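Short chain dehydrogenase (A0QTM2 homolog) (Mycobacterium thermoresistibile, PDB 3SC4) probably catalyses NAD(P)-dependent oxidation or reduction of its substrate, as short-chain dehydrogenases do. Local coordinates at residues 100-105 / 122-127; 150-155 / 169-174; 193-198 / 269-274; 225-230 / 247-252. One frame throughout, in Å; residues are numbered along the deposited sequence.

How the contacts relate
All four contacts join loops, helices or a strand end of one parallel Rossmann sheet. Contacts 2 and 3 are buried and contact 4 partly so, while contact 1 lies at the surface. Contacts 1 and 2 each bind the loop leaving a strand to the helix that follows it, and they touch where Gln124 and Lys170 meet; both also reach the second subunit. Contacts 2 and 3, with centres about 11 Å apart, share packing round Pro152, Trp195 and Trp273. Contact 3 leads to contact 4 through the salt bridge of Arg197 and Asp247. Side-chain hydrogen bonds to backbone carbonyls recur in contacts 1, 2 and 3, whereas contact 4 joins its helices by apolar packing.

Contact 1 of 4, residues 100-105 / 122-127; sequences NASAIN and GIQVRG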
loop_
_atom_site.group_PDB
_atom_site.type_symbol
_atom_site.label_atom_id
_atom_site.label_comp_id
_atom_site.label_asym_id
_atom_site.label_seq_id
_atom_site.Cartn_x
_atom_site.Cartn_y
_atom_site.Cartn_z
ATOM N N ASN B 100 -7.227 -7.957 -12.135
ATOM C CA ASN B 100 -7.382 -9.269 -11.489
ATOM C C ASN B 100 -6.057 -9.999 -11.215
ATOM O O ASN B 100 -6.018 -10.834 -10.365
ATOM C CB ASN B 100 -8.336 -10.140 -12.327
ATOM C CG ASN B 100 -8.260 -11.646 -11.969
ATOM O OD1 ASN B 100 -8.608 -12.052 -10.849
ATOM N ND2 ASN B 100 -7.781 -12.466 -12.926
ATOM N N ALA B 101 -4.978 -9.676 -11.905
ATOM C CA ALA B 101 -3.693 -10.346 -11.668
ATOM C C ALA B 101 -3.360 -10.302 -10.187
ATOM O O ALA B 101 -3.537 -9.273 -9.536
ATOM C CB ALA B 101 -2.599 -9.701 -12.460
ATOM N N SER B 102 -2.889 -11.421 -9.652
ATOM C CA SER B 102 -2.675 -11.510 -8.231
ATOM C C SER B 102 -1.504 -12.371 -7.864
ATOM O O SER B 102 -0.914 -13.037 -8.688
ATOM C CB SER B 102 -3.943 -12.007 -7.540
ATOM O OG SER B 102 -4.169 -13.364 -7.840
ATOM N N ALA B 103 -1.137 -12.289 -6.605
ATOM C CA ALA B 103 -0.046 -13.060 -6.077
ATOM C C ALA B 103 -0.299 -13.189 -4.576
ATOM O O ALA B 103 -0.743 -12.244 -3.932
ATOM C CB ALA B 103 1.270 -12.376 -6.350
ATOM N N ILE B 104 -0.017 -14.361 -4.035
ATOM C CA ILE B 104 -0.369 -14.658 -2.663
ATOM C C ILE B 104 0.747 -15.422 -1.938
ATOM O O ILE B 104 1.399 -16.267 -2.513
ATOM C CB ILE B 104 -1.679 -15.437 -2.614
ATOM C CG1 ILE B 104 -2.165 -15.548 -1.165
ATOM C CG2 ILE B 104 -1.502 -16.795 -3.286
ATOM C CD1 ILE B 104 -3.733 -15.752 -1.005
ATOM N N ASN B 105 0.987 -15.028 -0.693
ATOM C CA ASN B 105 1.804 -15.742 0.264
ATOM C C ASN B 105 1.294 -15.226 1.614
ATOM O O ASN B 105 1.119 -14.019 1.768
ATOM C CB ASN B 105 3.284 -15.451 0.075
ATOM C CG ASN B 105 4.169 -16.097 1.143
ATOM O OD1 ASN B 105 3.804 -16.180 2.309
ATOM N ND2 ASN B 105 5.352 -16.508 0.744
ATOM N N GLY B 122 4.759 -6.018 -6.827
ATOM C CA GLY B 122 4.928 -5.766 -8.259
ATOM C C GLY B 122 3.670 -6.006 -9.051
ATOM O O GLY B 122 3.214 -5.145 -9.797
ATOM N N ILE B 123 3.096 -7.183 -8.883
ATOM C CA ILE B 123 1.963 -7.549 -9.687
ATOM C C ILE B 123 0.704 -6.797 -9.245
ATOM O O ILE B 123 -0.087 -6.377 -10.078
ATOM C CB ILE B 123 1.719 -9.062 -9.635
ATOM C CG1 ILE B 123 2.867 -9.793 -10.349
ATOM C CG2 ILE B 123 0.434 -9.381 -10.302
ATOM C CD1 ILE B 123 2.837 -11.328 -10.222
ATOM N N GLN B 124 0.522 -6.607 -7.952
ATOM C CA GLN B 124 -0.759 -6.113 -7.446
ATOM C C GLN B 124 -0.843 -4.599 -7.230
ATOM O O GLN B 124 -1.834 -3.968 -7.624
ATOM C CB GLN B 124 -1.165 -6.875 -6.165
ATOM C CG GLN B 124 -1.715 -8.250 -6.496
ATOM C CD GLN B 124 -1.674 -9.286 -5.368
ATOM O OE1 GLN B 124 -2.580 -10.134 -5.277
ATOM N NE2 GLN B 124 -0.619 -9.261 -4.553
ATOM N N VAL B 125 0.159 -4.020 -6.585
ATOM C CA VAL B 125 0.116 -2.599 -6.270
ATOM C C VAL B 125 0.647 -1.856 -7.467
ATOM O O VAL B 125 -0.053 -1.072 -8.063
ATOM C CB VAL B 125 0.946 -2.256 -5.057
ATOM C CG1 VAL B 125 0.784 -0.793 -4.727
ATOM C CG2 VAL B 125 0.552 -3.165 -3.874
ATOM N N ARG B 126 1.872 -2.156 -7.850
ATOM C CA ARG B 126 2.467 -1.545 -9.021
ATOM C C ARG B 126 1.687 -1.921 -10.285
ATOM O O ARG B 126 1.379 -1.066 -11.113
ATOM C CB ARG B 126 3.922 -1.962 -9.130
ATOM C CG ARG B 126 4.694 -1.177 -10.172
ATOM C CD ARG B 126 6.165 -1.550 -10.170
ATOM N NE ARG B 126 6.964 -0.851 -11.183
ATOM C CZ ARG B 126 7.232 -1.312 -12.403
ATOM N NH1 ARG B 126 6.710 -2.459 -12.820
ATOM N NH2 ARG B 126 8.016 -0.611 -13.236
ATOM N N GLY B 127 1.350 -3.196 -10.418
ATOM C CA GLY B 127 0.611 -3.666 -11.575
ATOM C C GLY B 127 -0.749 -3.010 -11.749
ATOM O O GLY B 127 -1.116 -2.601 -12.866
HETATM O O HOH W 1 -3.244 -6.382 -10.807
#
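In this Rossmann-type short-chain dehydrogenase, the loop 100-105 leaves strand 96-99 through the Asn-Asn-Ala-Ser form of the family's NNAG signature and lies against helix 114-135, at a point where the helix opens into a wider pi-type turn. Gln124 carries the polar half of the contact. Its CG stands anti to the carbonyl carbon (chi1 -77°), and the chain runs extended from there, so that the amide reaches the backbone of Ala103. Ala103 N donates to Gln124 OE1 at 2.9 Å, nearly straight at hydrogen (163°), but the donor sits above the plane of the amide carbonyl and not on a lone pair. A weak return bond runs from Gln124 NE2 to Ala103 O, so a single amide engages both polar atoms of one residue. NE2 is also bonded to Met120 O one turn back, which helps fix the rotation of the amide.

Ile123 supplies the apolar half. Its CG2, anti to the backbone N, presses on the methyl of Ala101, with Ala101 CB to Ile123 CG2 at 3.7 Å. The other branch reaches further along the loop, where Ile123 CD1 approaches Ala103 CB more loosely, at 4.3 Å. Ala103 thus offers its methyl to Ile123 and its N and O to Gln124. A water completes the seam by donating to Ala101 O and to Ile123 O, both at 3.2 Å.

Contact 2 of 4, residues 150-155 / 169-174; sequences LSPPIR and AKYGMT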
loop_
_atom_site.group_PDB
_atom_site.type_symbol
_atom_site.label_atom_id
_atom_site.label_comp_id
_atom_site.label_asym_id
_atom_site.label_seq_id
_atom_site.Cartn_x
_atom_site.Cartn_y
_atom_site.Cartn_z
ATOM N N LEU B 150 -9.904 -6.197 -8.087
ATOM C CA LEU B 150 -10.318 -7.373 -7.340
ATOM C C LEU B 150 -9.518 -7.419 -6.048
ATOM O O LEU B 150 -8.444 -8.063 -5.969
ATOM C CB LEU B 150 -10.172 -8.625 -8.205
ATOM C CG LEU B 150 -11.400 -8.927 -9.100
ATOM C CD1 LEU B 150 -12.142 -7.695 -9.650
ATOM C CD2 LEU B 150 -11.092 -9.902 -10.213
ATOM N N SER B 151 -10.042 -6.700 -5.043
ATOM C CA SER B 151 -9.318 -6.457 -3.795
ATOM C C SER B 151 -10.320 -6.100 -2.720
ATOM O O SER B 151 -11.465 -5.816 -3.035
ATOM C CB SER B 151 -8.307 -5.342 -4.002
ATOM O OG SER B 151 -8.989 -4.141 -4.281
ATOM N N PRO B 152 -9.900 -6.121 -1.443
ATOM C CA PRO B 152 -10.856 -6.092 -0.353
ATOM C C PRO B 152 -11.060 -4.710 0.210
ATOM O O PRO B 152 -10.241 -3.826 -0.042
ATOM C CB PRO B 152 -10.154 -6.929 0.707
ATOM C CG PRO B 152 -8.702 -6.579 0.540
ATOM C CD PRO B 152 -8.517 -6.237 -0.933
ATOM N N PRO B 153 -12.123 -4.521 0.991
ATOM C CA PRO B 153 -12.264 -3.299 1.796
ATOM C C PRO B 153 -11.122 -3.183 2.772
ATOM O O PRO B 153 -10.583 -4.216 3.211
ATOM C CB PRO B 153 -13.551 -3.522 2.610
ATOM C CG PRO B 153 -14.218 -4.673 2.002
ATOM C CD PRO B 153 -13.151 -5.511 1.323
ATOM N N ILE B 154 -10.781 -1.936 3.089
ATOM C CA ILE B 154 -9.722 -1.600 4.001
ATOM C C ILE B 154 -10.323 -1.719 5.382
ATOM O O ILE B 154 -11.165 -0.911 5.781
ATOM C CB ILE B 154 -9.199 -0.182 3.822
ATOM C CG1 ILE B 154 -8.819 0.104 2.354
ATOM C CG2 ILE B 154 -8.061 0.074 4.772
ATOM C CD1 ILE B 154 -7.721 -0.715 1.786
ATOM N N ARG B 155 -9.868 -2.741 6.100
ATOM C CA ARG B 155 -10.263 -3.014 7.479
ATOM C C ARG B 155 -9.039 -2.764 8.376
ATOM O O ARG B 155 -7.981 -3.356 8.170
ATOM C CB ARG B 155 -10.675 -4.480 7.583
ATOM C CG ARG B 155 -11.902 -4.864 6.730
ATOM C CD ARG B 155 -13.130 -4.676 7.578
ATOM N NE ARG B 155 -13.905 -5.890 7.583
ATOM C CZ ARG B 155 -14.697 -6.296 8.563
ATOM N NH1 ARG B 155 -14.843 -5.619 9.687
ATOM N NH2 ARG B 155 -15.356 -7.426 8.386
ATOM N N ALA B 169 -0.161 -5.637 -0.030
ATOM C CA ALA B 169 -0.375 -5.733 -1.452
ATOM C C ALA B 169 -1.861 -5.584 -1.751
ATOM O O ALA B 169 -2.244 -4.776 -2.607
ATOM C CB ALA B 169 0.185 -7.054 -2.006
ATOM N N LYS B 170 -2.711 -6.317 -1.039
ATOM C CA LYS B 170 -4.136 -6.259 -1.353
ATOM C C LYS B 170 -4.717 -4.907 -0.985
ATOM O O LYS B 170 -5.480 -4.362 -1.757
ATOM C CB LYS B 170 -4.954 -7.385 -0.690
ATOM C CG LYS B 170 -4.627 -8.822 -1.147
ATOM C CD LYS B 170 -4.571 -9.031 -2.665
ATOM C CE LYS B 170 -5.919 -8.825 -3.360
ATOM N NZ LYS B 170 -5.866 -9.343 -4.800
ATOM N N TYR B 171 -4.396 -4.368 0.183
ATOM C CA TYR B 171 -4.878 -3.042 0.537
ATOM C C TYR B 171 -4.332 -1.967 -0.422
ATOM O O TYR B 171 -5.021 -0.992 -0.752
ATOM C CB TYR B 171 -4.482 -2.693 1.978
ATOM C CG TYR B 171 -5.361 -3.294 3.086
ATOM C CD1 TYR B 171 -6.189 -4.379 2.863
ATOM C CD2 TYR B 171 -5.304 -2.791 4.365
ATOM C CE1 TYR B 171 -6.961 -4.925 3.908
ATOM C CE2 TYR B 171 -6.053 -3.315 5.382
ATOM C CZ TYR B 171 -6.880 -4.387 5.158
ATOM O OH TYR B 171 -7.629 -4.890 6.204
ATOM N N GLY B 172 -3.083 -2.140 -0.856
ATOM C CA GLY B 172 -2.469 -1.245 -1.835
ATOM C C GLY B 172 -3.250 -1.169 -3.132
ATOM O O GLY B 172 -3.446 -0.083 -3.667
ATOM N N MET B 173 -3.730 -2.328 -3.616
ATOM C CA MET B 173 -4.623 -2.403 -4.800
ATOM C C MET B 173 -5.887 -1.621 -4.551
ATOM O O MET B 173 -6.311 -0.843 -5.386
ATOM C CB MET B 173 -5.052 -3.843 -5.121
ATOM C CG MET B 173 -4.166 -4.611 -5.969
ATOM S SD MET B 173 -4.797 -6.274 -6.288
ATOM C CE MET B 173 -5.778 -6.143 -7.777
ATOM N N THR B 174 -6.520 -1.861 -3.419
ATOM C CA THR B 174 -7.751 -1.142 -3.082
ATOM C C THR B 174 -7.490 0.364 -2.998
ATOM O O THR B 174 -8.195 1.170 -3.598
ATOM C CB THR B 174 -8.350 -1.720 -1.785
ATOM O OG1 THR B 174 -8.832 -3.070 -2.042
ATOM C CG2 THR B 174 -9.483 -0.820 -1.225
#
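Thr174 marks the tight inner part of this contact, where the loop after strand 146-149 crosses helix 164-183. Ser151 OG donates to Thr174 OG1 in a very short bond of 2.5 Å, and Thr174 OG1 in turn donates to Pro152 O at 2.6 Å, on an in-plane lone pair. This chain of two bonds is buried, with Ser151 CB backed by Met173 CB and the Pro152 ring crossing Lys170 at about a right angle.

From Pro153 to Arg155 the loop becomes partly exposed, yet the buried Tyr171 ring still packs against it, and Leu156 and Leu175 of the second subunit pack on Ile154 and Tyr171. Ile154 CD1 lies off-centre over the Tyr171 ring, 4.2 Å from its centroid, while Pro152 CG meets the ring edge. Tyr171 OH donates to an in-plane lone pair of Arg155 O at 2.5 Å. The guanidinium of Arg155 leads away to a salt bridge with Asp275.

Lys170 occupies the lysine position of the Tyr-x-x-x-Lys family signature. Its chain bends at chi2 and chi3 to bring Lys170 NZ to Leu150 O at 3.1 Å, nearly along the C=O axis. With Gln124 OE1 as a second, weak partner, this setting is consistent with a charged ammonium group held in place.

Contact 3 of 4, residues 193-198 / 269-274; sequences TLWPRT and GVDLWV
Trp195 and Asp271 cross at about a right angle, yet their flat ends lie almost parallel, the carboxylate plane only 15° from that of the indole. Both side chains have CG anti to the backbone N, and this brings Asp271 OD2 over a face of the Trp195 ring, 3.1 Å from Trp195 CE2. The indole N-H points elsewhere: Trp195 NE1 donates to Leu272 O at 3.0 Å, within the ring plane and almost straight (171°). OD2, though close to NE1, is badly angled to receive that proton. Asp271 OD2 also stands 2.8 Å from Pro196 O, another acceptor, a proximity that might raise the proton affinity of the carboxylate.

Asp271 opens a type II beta turn that ends at Val274, and this turn lies against the C-terminal end of strand 190-195, where active-site and substrate-binding loops gather in Rossmann-fold dehydrogenases. The third residue of the turn, Trp273, has a positive phi. Its ring meets the Trp195 ring obliquely, planes 52° apart, with Trp195 CZ2 lying at the Trp273 edge, 3.7 Å from Trp273 CE3. Trp273 NE1 is bonded to Trp160 O.

Beyond the strand, the two segments are joined directly by Asp271 N, which donates to Arg197 O at 2.7 Å from above the carbonyl plane. Val274 fills the corner beside this bond with its two methyls: CG2 faces the edge of the Trp195 ring, and CG1 rests 3.9 Å from Arg197 CG. The extended Arg197 chain crosses Val274 at about a right angle and carries its guanidinium to a salt bridge with Asp247.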
loop_
_atom_site.group_PDB
_atom_site.type_symbol
_atom_site.label_atom_id
_atom_site.label_comp_id
_atom_site.label_asym_id
_atom_site.label_seq_id
_atom_site.Cartn_x
_atom_site.Cartn_y
_atom_site.Cartn_z
ATOM N N THR B 193 -13.808 -1.472 -6.081
ATOM C CA THR B 193 -13.203 -2.770 -5.788
ATOM C C THR B 193 -14.302 -3.784 -5.524
ATOM O O THR B 193 -15.414 -3.420 -5.128
ATOM C CB THR B 193 -12.271 -2.707 -4.569
ATOM O OG1 THR B 193 -13.053 -2.426 -3.411
ATOM C CG2 THR B 193 -11.200 -1.624 -4.732
ATOM N N LEU B 194 -13.971 -5.060 -5.701
ATOM C CA LEU B 194 -14.952 -6.138 -5.552
ATOM C C LEU B 194 -14.274 -7.358 -4.999
ATOM O O LEU B 194 -13.239 -7.787 -5.547
ATOM C CB LEU B 194 -15.588 -6.457 -6.911
ATOM C CG LEU B 194 -16.716 -7.483 -6.978
ATOM C CD1 LEU B 194 -17.895 -6.991 -6.150
ATOM C CD2 LEU B 194 -17.139 -7.819 -8.459
ATOM N N TRP B 195 -14.880 -7.936 -3.957
ATOM C CA TRP B 195 -14.278 -9.003 -3.152
ATOM C C TRP B 195 -15.366 -10.001 -2.694
ATOM O O TRP B 195 -16.468 -9.590 -2.337
ATOM C CB TRP B 195 -13.619 -8.354 -1.935
ATOM C CG TRP B 195 -12.664 -9.223 -1.138
ATOM C CD1 TRP B 195 -12.820 -9.624 0.145
ATOM C CD2 TRP B 195 -11.381 -9.688 -1.546
ATOM N NE1 TRP B 195 -11.742 -10.341 0.549
ATOM C CE2 TRP B 195 -10.844 -10.409 -0.476
ATOM C CE3 TRP B 195 -10.652 -9.600 -2.736
ATOM C CZ2 TRP B 195 -9.597 -11.043 -0.543
ATOM C CZ3 TRP B 195 -9.411 -10.223 -2.813
ATOM C CH2 TRP B 195 -8.896 -10.941 -1.715
ATOM N N PRO B 196 -15.073 -11.306 -2.688
ATOM C CA PRO B 196 -16.092 -12.275 -2.343
ATOM C C PRO B 196 -16.092 -12.585 -0.848
ATOM O O PRO B 196 -15.066 -12.495 -0.198
ATOM C CB PRO B 196 -15.649 -13.499 -3.134
ATOM C CG PRO B 196 -14.175 -13.430 -3.098
ATOM C CD PRO B 196 -13.808 -11.970 -3.030
ATOM N N ARG B 197 -17.228 -12.978 -0.303
ATOM C CA ARG B 197 -17.320 -13.197 1.134
ATOM C C ARG B 197 -16.761 -14.534 1.563
ATOM O O ARG B 197 -16.419 -14.706 2.733
ATOM C CB ARG B 197 -18.777 -13.129 1.618
ATOM C CG ARG B 197 -19.304 -11.755 1.768
ATOM C CD ARG B 197 -20.649 -11.767 2.450
ATOM N NE ARG B 197 -21.075 -10.413 2.774
ATOM C CZ ARG B 197 -20.947 -9.823 3.962
ATOM N NH1 ARG B 197 -20.392 -10.439 4.998
ATOM N NH2 ARG B 197 -21.381 -8.588 4.121
ATOM N N THR B 198 -16.732 -15.499 0.652
ATOM C CA THR B 198 -16.232 -16.822 0.969
ATOM C C THR B 198 -15.012 -17.089 0.119
ATOM O O THR B 198 -14.724 -16.331 -0.803
ATOM C CB THR B 198 -17.255 -17.885 0.615
ATOM O OG1 THR B 198 -17.287 -18.040 -0.813
ATOM C CG2 THR B 198 -18.637 -17.506 1.151
ATOM N N GLY B 269 -17.463 -21.108 4.733
ATOM C CA GLY B 269 -16.291 -20.449 5.317
ATOM C C GLY B 269 -16.215 -18.990 4.876
ATOM O O GLY B 269 -16.956 -18.557 3.977
ATOM N N VAL B 270 -15.325 -18.223 5.500
ATOM C CA VAL B 270 -15.203 -16.798 5.184
ATOM C C VAL B 270 -13.903 -16.467 4.491
ATOM O O VAL B 270 -12.855 -17.013 4.810
ATOM C CB VAL B 270 -15.377 -15.870 6.455
ATOM C CG1 VAL B 270 -16.800 -15.905 6.934
ATOM C CG2 VAL B 270 -14.385 -16.237 7.594
ATOM N N ASP B 271 -13.966 -15.539 3.552
ATOM C CA ASP B 271 -12.760 -15.024 2.893
ATOM C C ASP B 271 -11.975 -14.224 3.937
ATOM O O ASP B 271 -12.500 -13.864 4.989
ATOM C CB ASP B 271 -13.188 -14.142 1.710
ATOM C CG ASP B 271 -12.069 -13.851 0.708
ATOM O OD1 ASP B 271 -10.959 -14.386 0.821
ATOM O OD2 ASP B 271 -12.327 -13.080 -0.241
ATOM N N LEU B 272 -10.711 -13.954 3.663
ATOM C CA LEU B 272 -9.968 -12.958 4.423
ATOM C C LEU B 272 -10.699 -11.607 4.338
ATOM O O LEU B 272 -11.296 -11.289 3.310
ATOM C CB LEU B 272 -8.566 -12.788 3.856
ATOM C CG LEU B 272 -7.612 -13.991 3.894
ATOM C CD1 LEU B 272 -6.209 -13.587 3.401
ATOM C CD2 LEU B 272 -7.543 -14.609 5.284
ATOM N N TRP B 273 -10.650 -10.840 5.425
ATOM C CA TRP B 273 -11.211 -9.485 5.493
ATOM C C TRP B 273 -12.735 -9.452 5.487
ATOM O O TRP B 273 -13.325 -8.432 5.215
ATOM C CB TRP B 273 -10.594 -8.539 4.410
ATOM C CG TRP B 273 -9.123 -8.427 4.592
ATOM C CD1 TRP B 273 -8.494 -7.923 5.682
ATOM C CD2 TRP B 273 -8.087 -8.882 3.705
ATOM N NE1 TRP B 273 -7.139 -8.021 5.542
ATOM C CE2 TRP B 273 -6.849 -8.587 4.329
ATOM C CE3 TRP B 273 -8.074 -9.472 2.434
ATOM C CZ2 TRP B 273 -5.607 -8.893 3.742
ATOM C CZ3 TRP B 273 -6.824 -9.785 1.852
ATOM C CH2 TRP B 273 -5.611 -9.480 2.521
ATOM N N VAL B 274 -13.359 -10.570 5.841
ATOM C CA VAL B 274 -14.804 -10.682 5.855
ATOM C C VAL B 274 -15.264 -11.360 7.135
ATOM O O VAL B 274 -14.673 -12.360 7.578
ATOM C CB VAL B 274 -15.288 -11.446 4.618
ATOM C CG1 VAL B 274 -16.770 -11.843 4.761
ATOM C CG2 VAL B 274 -15.056 -10.581 3.374
#

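Contact 4 of 4, residues 225-230 / 247-252; sequences ADAAYV and DVLLES
Helices 222-232 and 245-252 pack together and flank strand 242-244, an outermost strand of the Rossmann sheet, one before and one after it in the chain. Their short segments cross at 59°, with axes 9.0 Å apart at closest approach.

Apolar contacts do the joining. Val230 and Val248 both have CG1 anti to the backbone N, and the two side chains slide past each other in opposite directions until Val230 CG1 meets Val248 CG1 at 3.8 Å. The CB of Leu249 does not face the other helix, but the isobutyl end bends nearer, laying CG by the methyl of Ala227, with Leu249 CG to Ala227 CB at 4.2 Å. Leu249 CD2 reaches on to the CB of Asp226, 3.8 Å away, and brushes Val230 CG2 more loosely. Ala227 and Val248 both touch Leu194 of strand 190-195, so both helices pack on that strand.

Among the polar residues, Asp226 lends its methylene to the contact, its OD2 being bonded to Tyr260 OH. Ser252 closes the far side by setting its CB against both methyls of Val230, while its hydroxyl turns back to its own segment: OG, held between the backbone N and the carbonyl carbon (chi1 80°), donates to an in-plane lone pair of Leu249 O, with Ser252 OG to Leu249 O at 2.6 Å.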
loop_
_atom_site.group_PDB
_atom_site.type_symbol
_atom_site.label_atom_id
_atom_site.label_comp_id
_atom_site.label_asym_id
_atom_site.label_seq_id
_atom_site.Cartn_x
_atom_site.Cartn_y
_atom_site.Cartn_z
ATOM N N ALA B 225 -18.074 -13.408 -11.096
ATOM C CA ALA B 225 -18.480 -13.015 -12.467
ATOM C C ALA B 225 -19.826 -12.275 -12.483
ATOM O O ALA B 225 -19.936 -11.187 -13.034
ATOM C CB ALA B 225 -18.530 -14.227 -13.389
ATOM N N ASP B 226 -20.844 -12.861 -11.867
ATOM C CA ASP B 226 -22.167 -12.221 -11.788
ATOM C C ASP B 226 -22.116 -10.897 -11.023
ATOM O O ASP B 226 -22.738 -9.927 -11.448
ATOM C CB ASP B 226 -23.210 -13.150 -11.158
ATOM C CG ASP B 226 -23.652 -14.272 -12.092
ATOM O OD1 ASP B 226 -23.261 -14.272 -13.274
ATOM O OD2 ASP B 226 -24.415 -15.159 -11.637
ATOM N N ALA B 227 -21.365 -10.829 -9.923
ATOM C CA ALA B 227 -21.279 -9.555 -9.178
ATOM C C ALA B 227 -20.583 -8.492 -10.055
ATOM O O ALA B 227 -21.061 -7.363 -10.169
ATOM C CB ALA B 227 -20.577 -9.715 -7.811
ATOM N N ALA B 228 -19.487 -8.870 -10.709
ATOM C CA ALA B 228 -18.749 -7.941 -11.570
ATOM C C ALA B 228 -19.671 -7.348 -12.625
ATOM O O ALA B 228 -19.675 -6.135 -12.861
ATOM C CB ALA B 228 -17.567 -8.666 -12.242
ATOM N N TYR B 229 -20.466 -8.233 -13.236
ATOM C CA TYR B 229 -21.373 -7.875 -14.306
ATOM C C TYR B 229 -22.335 -6.794 -13.842
ATOM O O TYR B 229 -22.536 -5.800 -14.515
ATOM C CB TYR B 229 -22.124 -9.120 -14.783
ATOM C CG TYR B 229 -22.988 -8.877 -16.010
ATOM C CD1 TYR B 229 -22.430 -8.854 -17.297
ATOM C CD2 TYR B 229 -24.370 -8.657 -15.878
ATOM C CE1 TYR B 229 -23.215 -8.626 -18.421
ATOM C CE2 TYR B 229 -25.174 -8.418 -16.991
ATOM C CZ TYR B 229 -24.596 -8.401 -18.262
ATOM O OH TYR B 229 -25.413 -8.184 -19.344
ATOM N N VAL B 230 -22.913 -6.985 -12.670
ATOM C CA VAL B 230 -23.807 -5.987 -12.100
ATOM C C VAL B 230 -23.100 -4.638 -11.973
ATOM O O VAL B 230 -23.643 -3.614 -12.387
ATOM C CB VAL B 230 -24.335 -6.436 -10.727
ATOM C CG1 VAL B 230 -25.081 -5.284 -10.034
ATOM C CG2 VAL B 230 -25.208 -7.723 -10.877
ATOM N N ASP B 247 -23.230 -9.193 -1.385
ATOM C CA ASP B 247 -24.002 -7.978 -1.114
ATOM C C ASP B 247 -24.473 -7.305 -2.414
ATOM O O ASP B 247 -25.616 -6.890 -2.531
ATOM C CB ASP B 247 -23.193 -6.994 -0.256
ATOM C CG ASP B 247 -22.693 -7.620 1.022
ATOM O OD1 ASP B 247 -22.222 -8.772 0.977
ATOM O OD2 ASP B 247 -22.756 -6.974 2.085
ATOM N N VAL B 248 -23.581 -7.198 -3.384
ATOM C CA VAL B 248 -23.912 -6.580 -4.654
ATOM C C VAL B 248 -25.048 -7.352 -5.312
ATOM O O VAL B 248 -26.001 -6.755 -5.862
ATOM C CB VAL B 248 -22.676 -6.534 -5.571
ATOM C CG1 VAL B 248 -23.065 -6.222 -7.007
ATOM C CG2 VAL B 248 -21.709 -5.510 -5.041
ATOM N N LEU B 249 -24.958 -8.675 -5.230
ATOM C CA LEU B 249 -25.946 -9.531 -5.859
ATOM C C LEU B 249 -27.341 -9.382 -5.232
ATOM O O LEU B 249 -28.305 -9.229 -5.960
ATOM C CB LEU B 249 -25.467 -10.984 -5.886
ATOM C CG LEU B 249 -24.357 -11.218 -6.946
ATOM C CD1 LEU B 249 -23.611 -12.517 -6.681
ATOM C CD2 LEU B 249 -24.900 -11.186 -8.403
ATOM N N LEU B 250 -27.454 -9.385 -3.902
ATOM C CA LEU B 250 -28.757 -9.144 -3.235
ATOM C C LEU B 250 -29.348 -7.794 -3.565
ATOM O O LEU B 250 -30.547 -7.682 -3.745
ATOM C CB LEU B 250 -28.639 -9.218 -1.705
ATOM C CG LEU B 250 -28.357 -10.598 -1.157
ATOM C CD1 LEU B 250 -28.266 -10.551 0.362
ATOM C CD2 LEU B 250 -29.428 -11.567 -1.601
ATOM N N GLU B 251 -28.508 -6.767 -3.613
ATOM C CA GLU B 251 -28.952 -5.410 -3.911
ATOM C C GLU B 251 -29.527 -5.336 -5.336
ATOM O O GLU B 251 -30.380 -4.489 -5.623
ATOM C CB GLU B 251 -27.801 -4.402 -3.667
ATOM C CG GLU B 251 -27.567 -4.120 -2.149
ATOM C CD GLU B 251 -26.140 -3.677 -1.748
ATOM O OE1 GLU B 251 -25.284 -3.390 -2.626
ATOM O OE2 GLU B 251 -25.878 -3.625 -0.517
ATOM N N SER B 252 -29.062 -6.242 -6.211
ATOM C CA SER B 252 -29.460 -6.296 -7.627
ATOM C C SER B 252 -30.728 -7.094 -7.906
ATOM O O SER B 252 -31.333 -6.927 -8.969
ATOM C CB SER B 252 -28.344 -6.892 -8.482
ATOM O OG SER B 252 -28.324 -8.305 -8.400
#